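Local coordinates for glycerol uptake operon antiterminator regulatory protein (Listeria monocytogenes str. 4b, PDB 3KTS) that probably acts as a transcription antiterminator that controls the glycerol uptake operon in response to glycerol 3-phosphate, at residues K56-D62 with P83-T89; L36-V40 with L63-L67; P139-Q143 with Q167-A173. All coordinates share one frame; numbering follows the deposited sequence.

Interaction 1. Residues K56-D62 with P83-T89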
# COMPACT_ATOMS: atom_id res chain seq x y z
N LYS A 56 9.82 5.97 5.19
CA LYS A 56 8.58 6.59 4.73
C LYS A 56 7.40 5.62 4.87
O LYS A 56 7.51 4.44 4.54
CB LYS A 56 8.75 7.09 3.30
CG LYS A 56 9.56 8.38 3.19
CD LYS A 56 9.94 8.69 1.75
CE LYS A 56 10.33 10.15 1.56
NZ LYS A 56 9.14 11.01 1.31
N VAL A 57 6.28 6.13 5.39
CA VAL A 57 5.16 5.27 5.79
C VAL A 57 3.95 5.31 4.84
O VAL A 57 3.43 6.38 4.51
CB VAL A 57 4.70 5.56 7.25
CG1 VAL A 57 3.54 4.66 7.66
CG2 VAL A 57 5.85 5.38 8.20
N LEU A 58 3.53 4.12 4.41
CA LEU A 58 2.26 3.93 3.73
C LEU A 58 1.28 3.33 4.74
O LEU A 58 1.48 2.20 5.22
CB LEU A 58 2.43 3.02 2.51
CG LEU A 58 3.51 3.48 1.51
CD1 LEU A 58 3.93 2.37 0.55
CD2 LEU A 58 3.07 4.73 0.74
N LEU A 59 0.25 4.09 5.09
CA LEU A 59 -0.67 3.70 6.16
C LEU A 59 -2.03 3.22 5.67
O LEU A 59 -2.72 3.91 4.92
CB LEU A 59 -0.85 4.85 7.16
CG LEU A 59 -1.92 4.67 8.25
CD1 LEU A 59 -1.58 3.51 9.18
CD2 LEU A 59 -2.16 5.95 9.04
N HIS A 60 -2.42 2.02 6.11
CA HIS A 60 -3.76 1.50 5.85
C HIS A 60 -4.83 2.26 6.62
O HIS A 60 -5.01 2.05 7.82
CB HIS A 60 -3.82 0.02 6.16
CG HIS A 60 -3.36 -0.84 5.03
ND1 HIS A 60 -4.20 -1.25 4.02
CD2 HIS A 60 -2.14 -1.34 4.73
CE1 HIS A 60 -3.52 -1.97 3.15
NE2 HIS A 60 -2.26 -2.05 3.56
N ALA A 61 -5.53 3.13 5.90
CA ALA A 61 -6.59 3.96 6.44
C ALA A 61 -7.77 3.14 6.96
O ALA A 61 -8.46 3.54 7.90
CB ALA A 61 -7.06 4.93 5.39
N ASP A 62 -7.99 1.98 6.35
CA ASP A 62 -9.10 1.11 6.69
C ASP A 62 -8.84 0.25 7.93
O ASP A 62 -9.78 -0.24 8.56
CB ASP A 62 -9.45 0.22 5.50
CG ASP A 62 -9.90 1.02 4.29
OD1 ASP A 62 -9.80 0.49 3.17
OD2 ASP A 62 -10.34 2.18 4.46
N PRO A 83 1.28 10.32 7.39
CA PRO A 83 2.21 9.38 6.79
C PRO A 83 2.66 9.91 5.44
O PRO A 83 2.28 11.01 5.05
CB PRO A 83 1.37 8.12 6.62
CG PRO A 83 -0.02 8.61 6.48
CD PRO A 83 -0.11 9.82 7.34
N ASP A 84 3.47 9.15 4.72
CA ASP A 84 3.93 9.59 3.41
C ASP A 84 2.96 9.19 2.30
O ASP A 84 3.04 9.71 1.18
CB ASP A 84 5.34 9.06 3.17
CG ASP A 84 6.32 9.56 4.22
OD1 ASP A 84 7.07 10.51 3.92
OD2 ASP A 84 6.32 9.03 5.35
N GLY A 85 2.05 8.28 2.64
CA GLY A 85 0.98 7.87 1.74
C GLY A 85 -0.10 7.12 2.50
O GLY A 85 0.15 6.63 3.60
N ILE A 86 -1.31 7.06 1.93
CA ILE A 86 -2.40 6.28 2.53
C ILE A 86 -2.94 5.20 1.59
O ILE A 86 -2.92 5.33 0.36
CB ILE A 86 -3.58 7.14 3.09
CG1 ILE A 86 -4.51 7.61 1.97
CG2 ILE A 86 -3.08 8.31 3.94
CD1 ILE A 86 -5.99 7.58 2.34
N ILE A 87 -3.41 4.11 2.18
CA ILE A 87 -4.01 3.03 1.42
C ILE A 87 -5.41 2.83 1.92
O ILE A 87 -5.63 2.63 3.11
CB ILE A 87 -3.21 1.71 1.54
CG1 ILE A 87 -1.77 1.91 1.05
CG2 ILE A 87 -3.90 0.59 0.74
CD1 ILE A 87 -0.82 0.84 1.50
N SER A 88 -6.36 2.90 1.00
CA SER A 88 -7.75 2.61 1.31
C SER A 88 -8.42 1.81 0.19
O SER A 88 -7.97 1.81 -0.96
CB SER A 88 -8.52 3.89 1.57
OG SER A 88 -9.85 3.60 1.94
N THR A 89 -9.50 1.15 0.56
CA THR A 89 -10.27 0.36 -0.38
C THR A 89 -11.49 1.20 -0.79
O THR A 89 -12.12 0.95 -1.82
CB THR A 89 -10.64 -1.00 0.26
OG1 THR A 89 -10.49 -2.05 -0.71
CG2 THR A 89 -12.03 -0.98 0.87
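The His60 imidazole has Ile87 over one face. Ile87 CB sits 3.9 Å above the His60 ring plane, displaced from the ring centre, in a CH-pi contact. Ile87 CG2 lies against His60 CE1 (3.5 Å), and Ile87 CD1 reaches past NE2 toward Leu58 CB. The other flat groups are carboxylates. Asp62 is held at both oxygens on their syn sides: OD1 accepts from Thr89 N at 2.7 Å, and OD2 from Ser88 OG at 2.9 Å. Asn69 also bonds to OD2, and Ser88 OG bonds to the backbone N of Arg90. This pins the segment ends together and fixes the carboxylate rotation. Asp84 ties the strand starts together differently, mainly through OD2. Val57 N meets Asp84 OD2 from above the carboxylate plane, 39° out of it, at 2.9 Å. With CG beside its own backbone N (chi1 -60°), Asp84 turns back to this NH. Gln51 is a second partner of OD2, while Lys56 NZ makes a long, weak salt bridge to Asp84 OD1 (3.4 Å). Between these ends the backbones pair in parallel. Asp84 N, and more weakly Gly85 N, bond to Val57 O. Then Leu59 N bonds to Gly85 O, Ile87 N to Leu59 O, and Ala61 N to Ile87 O (2.8 Å). Gly85 CA lies beside Leu58 CD2. Leu58, His60 and Ile87 share one face and meet Leu103, Ile105 and Arg107 of the next strand. Leu59, on the other face, packs on Pro83 and on Leu77 of helix 71-81; Ala61, just past the strand, also meets that helix. Two neighbouring parallel strands, joined through an outer helix, form a beta-alpha-beta crossover of a TIM barrel, here with His60 and Ile87 facing inward.

Interaction 2. Residues L36-V40 with L63-L67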
# COMPACT_ATOMS: atom_id res chain seq x y z
N LEU A 36 -0.07 -1.96 8.70
CA LEU A 36 -1.26 -2.70 8.33
C LEU A 36 -2.39 -2.49 9.34
O LEU A 36 -3.37 -1.80 9.06
CB LEU A 36 -0.95 -4.20 8.20
CG LEU A 36 -0.53 -4.68 6.81
CD1 LEU A 36 0.20 -6.01 6.90
CD2 LEU A 36 -1.74 -4.79 5.89
N GLU A 37 -2.23 -3.09 10.52
CA GLU A 37 -3.15 -2.85 11.62
C GLU A 37 -2.55 -1.90 12.65
O GLU A 37 -1.39 -2.05 13.03
CB GLU A 37 -3.55 -4.17 12.29
CG GLU A 37 -4.67 -4.04 13.30
CD GLU A 37 -4.83 -5.28 14.16
OE1 GLU A 37 -5.76 -5.32 14.99
OE2 GLU A 37 -4.03 -6.23 13.99
N THR A 38 -3.34 -0.93 13.10
CA THR A 38 -2.85 0.10 14.01
C THR A 38 -3.91 0.47 15.04
O THR A 38 -5.06 0.03 14.95
CB THR A 38 -2.42 1.37 13.25
OG1 THR A 38 -3.44 1.75 12.32
CG2 THR A 38 -1.12 1.12 12.49
N HIS A 39 -3.53 1.29 16.01
CA HIS A 39 -4.46 1.78 17.01
C HIS A 39 -4.40 3.29 16.98
O HIS A 39 -3.31 3.87 17.00
CB HIS A 39 -4.09 1.22 18.39
CG HIS A 39 -3.95 -0.27 18.41
ND1 HIS A 39 -2.78 -0.92 18.05
CD2 HIS A 39 -4.85 -1.25 18.68
CE1 HIS A 39 -2.96 -2.23 18.13
NE2 HIS A 39 -4.21 -2.45 18.52
N VAL A 40 -5.57 3.92 16.90
CA VAL A 40 -5.69 5.38 16.79
C VAL A 40 -5.03 6.13 17.96
O VAL A 40 -4.58 7.27 17.81
CB VAL A 40 -7.18 5.80 16.55
CG1 VAL A 40 -8.04 5.57 17.79
CG2 VAL A 40 -7.28 7.24 16.06
N LEU A 63 -7.56 0.09 8.28
CA LEU A 63 -7.14 -0.79 9.37
C LEU A 63 -6.73 -0.07 10.67
O LEU A 63 -6.03 -0.65 11.52
CB LEU A 63 -6.00 -1.70 8.89
CG LEU A 63 -6.29 -2.70 7.77
CD1 LEU A 63 -5.00 -3.38 7.35
CD2 LEU A 63 -7.34 -3.74 8.16
N VAL A 64 -7.16 1.17 10.83
CA VAL A 64 -6.88 1.94 12.05
C VAL A 64 -8.00 1.74 13.06
O VAL A 64 -9.04 2.40 12.99
CB VAL A 64 -6.69 3.45 11.76
CG1 VAL A 64 -6.25 4.18 13.03
CG2 VAL A 64 -5.68 3.67 10.63
N ASN A 65 -7.78 0.83 14.00
CA ASN A 65 -8.74 0.57 15.08
C ASN A 65 -9.12 1.81 15.90
O ASN A 65 -8.26 2.55 16.39
CB ASN A 65 -8.23 -0.54 15.99
CG ASN A 65 -8.25 -1.89 15.31
OD1 ASN A 65 -9.32 -2.41 14.97
ND2 ASN A 65 -7.07 -2.47 15.10
N GLY A 66 -10.43 2.03 16.01
CA GLY A 66 -10.99 3.18 16.71
C GLY A 66 -11.33 4.34 15.79
O GLY A 66 -12.01 5.27 16.22
N LEU A 67 -10.86 4.26 14.54
CA LEU A 67 -11.05 5.33 13.55
C LEU A 67 -11.77 4.80 12.31
O LEU A 67 -11.39 3.77 11.74
CB LEU A 67 -9.70 5.90 13.13
CG LEU A 67 -9.64 7.23 12.37
CD1 LEU A 67 -9.87 8.43 13.29
CD2 LEU A 67 -8.30 7.38 11.68
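Asn65 grips Thr38 O twice. Asn65 N bonds to Thr38 O at 3.0 Å and Asn65 ND2 to the same Thr38 O at 3.2 Å, from opposite faces of the carbonyl plane. The same ND2 makes a weak bond to Glu37 OE1 (3.1 Å). The carboxylate and amide planes are turned 66° apart, so the two groups do not lie flat together. Glu37 gets there with an extended chain whose CG is anti to the backbone N (chi1 -171°). Two more backbone bonds complete the parallel pairing: Thr38 N to Leu63 O, and Val40 N to Asn65 O (3.1 Å). Thr38 and Val64 point to the same face of the sheet, where Thr38 OG1 touches Val64 CG2 at 3.4 Å. Val40 spreads its two methyls over the turn that follows: CG1 faces the CA of Gly66, and Val40 CG2 meets Leu67 CD1 at 4.0 Å. A type II turn from Val64 to Leu67 sets this shape. Gly66 takes the positive phi (96°) of the third position, where glycine is favoured. At the other end Leu63 runs alongside Leu36, but its modelled placement there is doubtful. Around the pair, Val40 and Leu67 pack on Phe76 of helix 71-81, Thr38 and Val64 pack on Leu43 of helix 43-52, and Leu36 touches His60 of strand 56-60.

Interaction 3. Residues P139-Q143 with Q167-A173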
# COMPACT_ATOMS: atom_id res chain seq x y z
N PRO A 139 0.03 -13.49 -11.50
CA PRO A 139 0.81 -12.59 -12.35
C PRO A 139 0.06 -12.18 -13.61
O PRO A 139 0.24 -11.06 -14.08
CB PRO A 139 2.05 -13.43 -12.71
CG PRO A 139 2.08 -14.52 -11.70
CD PRO A 139 0.66 -14.82 -11.43
N GLU A 140 -0.79 -13.05 -14.13
CA GLU A 140 -1.54 -12.75 -15.35
C GLU A 140 -2.66 -11.73 -15.14
O GLU A 140 -3.01 -11.01 -16.07
CB GLU A 140 -2.04 -14.02 -16.02
CG GLU A 140 -0.97 -14.70 -16.87
CD GLU A 140 -1.01 -16.22 -16.81
OE1 GLU A 140 -1.20 -16.86 -17.87
OE2 GLU A 140 -0.84 -16.78 -15.70
N GLN A 141 -3.20 -11.66 -13.92
CA GLN A 141 -4.20 -10.65 -13.58
C GLN A 141 -3.58 -9.28 -13.39
O GLN A 141 -4.20 -8.26 -13.68
CB GLN A 141 -5.01 -11.03 -12.34
CG GLN A 141 -6.14 -12.05 -12.58
CD GLN A 141 -7.02 -11.72 -13.78
OE1 GLN A 141 -7.61 -10.64 -13.87
NE2 GLN A 141 -7.12 -12.67 -14.71
N VAL A 142 -2.34 -9.27 -12.89
CA VAL A 142 -1.56 -8.04 -12.73
C VAL A 142 -1.17 -7.51 -14.11
O VAL A 142 -1.19 -6.29 -14.35
CB VAL A 142 -0.33 -8.27 -11.81
CG1 VAL A 142 0.62 -7.09 -11.81
CG2 VAL A 142 -0.81 -8.54 -10.39
N GLN A 143 -0.88 -8.43 -15.02
CA GLN A 143 -0.59 -8.11 -16.42
C GLN A 143 -1.80 -7.48 -17.12
O GLN A 143 -1.68 -6.40 -17.70
CB GLN A 143 -0.12 -9.37 -17.17
CG GLN A 143 0.47 -9.09 -18.55
CD GLN A 143 1.39 -10.19 -19.03
OE1 GLN A 143 1.09 -11.38 -18.89
NE2 GLN A 143 2.53 -9.80 -19.61
N GLN A 167 8.12 -12.85 -10.86
CA GLN A 167 7.04 -13.13 -11.81
C GLN A 167 6.01 -12.01 -11.89
O GLN A 167 5.58 -11.63 -12.98
CB GLN A 167 6.32 -14.43 -11.43
CG GLN A 167 7.00 -15.71 -11.89
CD GLN A 167 6.41 -16.96 -11.27
OE1 GLN A 167 6.38 -18.02 -11.90
NE2 GLN A 167 5.93 -16.85 -10.03
N VAL A 168 5.64 -11.47 -10.73
CA VAL A 168 4.62 -10.43 -10.67
C VAL A 168 5.16 -9.05 -11.07
O VAL A 168 4.45 -8.26 -11.68
CB VAL A 168 3.85 -10.44 -9.31
CG1 VAL A 168 4.64 -9.77 -8.18
CG2 VAL A 168 2.50 -9.80 -9.47
N ILE A 169 6.43 -8.80 -10.77
CA ILE A 169 7.11 -7.55 -11.13
C ILE A 169 7.37 -7.52 -12.64
O ILE A 169 7.28 -6.47 -13.27
CB ILE A 169 8.40 -7.32 -10.27
CG1 ILE A 169 8.00 -6.85 -8.87
CG2 ILE A 169 9.35 -6.31 -10.89
CD1 ILE A 169 9.16 -6.57 -7.93
N ALA A 170 7.65 -8.69 -13.21
CA ALA A 170 7.83 -8.81 -14.66
C ALA A 170 6.51 -8.73 -15.43
O ALA A 170 6.51 -8.57 -16.64
CB ALA A 170 8.55 -10.09 -15.00
N SER A 171 5.40 -8.87 -14.71
CA SER A 171 4.07 -8.79 -15.31
C SER A 171 3.58 -7.35 -15.42
O SER A 171 2.64 -7.07 -16.18
CB SER A 171 3.09 -9.61 -14.50
OG SER A 171 3.34 -10.99 -14.67
N GLY A 172 4.20 -6.44 -14.67
CA GLY A 172 3.81 -5.04 -14.70
C GLY A 172 3.80 -4.34 -13.36
O GLY A 172 3.61 -3.12 -13.29
N ALA A 173 3.98 -5.10 -12.28
CA ALA A 173 4.01 -4.52 -10.94
C ALA A 173 5.26 -3.68 -10.71
O ALA A 173 6.36 -4.06 -11.11
CB ALA A 173 3.88 -5.59 -9.87
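Val142 and Val168 form the tight, buried side of this contact. Their side chains cross at about a right angle, with Val142 CG2 against Val168 CG2 at 3.7 Å. Val142 CG1 stands anti to its backbone N (chi1 171°) and packs 4.1 Å from Ala173 CB. Beneath them Val142 reaches Val153, and Val168 reaches Ala155 and Val176. Ser171 packs against Pro139: Ser171 OG is 3.4 Å from Pro139 CB, but it gives its hydrogen bond to Gln167 O, four residues earlier. In TIM-barrel terms, helices 139-149 and 162-169 are neighbours on the outer layer, and the strands they cover lie below. The second helix ends in a Schellman motif at Gly172, which has positive phi (140°) and turns the chain into strand 173-178. Toward the outside the contact is looser, and no hydrogen bond crosses between the segments. Gln143 touches Ser171 through its backbone and the near part of its chain: Gln143 CA makes a CA-H...O contact to Ser171 O at 3.4 Å. Exposed Gln167 just grazes Pro139, with Gln167 CB 4.2 Å from Pro139 CG.

How the interactions relate
All three contacts belong to one TIM-barrel domain. Interactions 1 and 2 are neighbours, with centres about 11 Å apart, and they touch, for instance where Leu59 meets Thr38. They share the sheet, in which strands 32-39 and 56-60 lie side by side, and strand 64-65 follows strand 56-60 in the chain. Their segments alternate along the sequence: 36-40, 56-62, 63-67, 83-89. Interaction 3 comes later and touches neither. Its centre lies about 23 Å from that of interaction 1 and about 30 Å from that of interaction 2. Interactions 1 and 2 thus build the strand layer, while interaction 3 joins outer helices across the chain's centre from interaction 2.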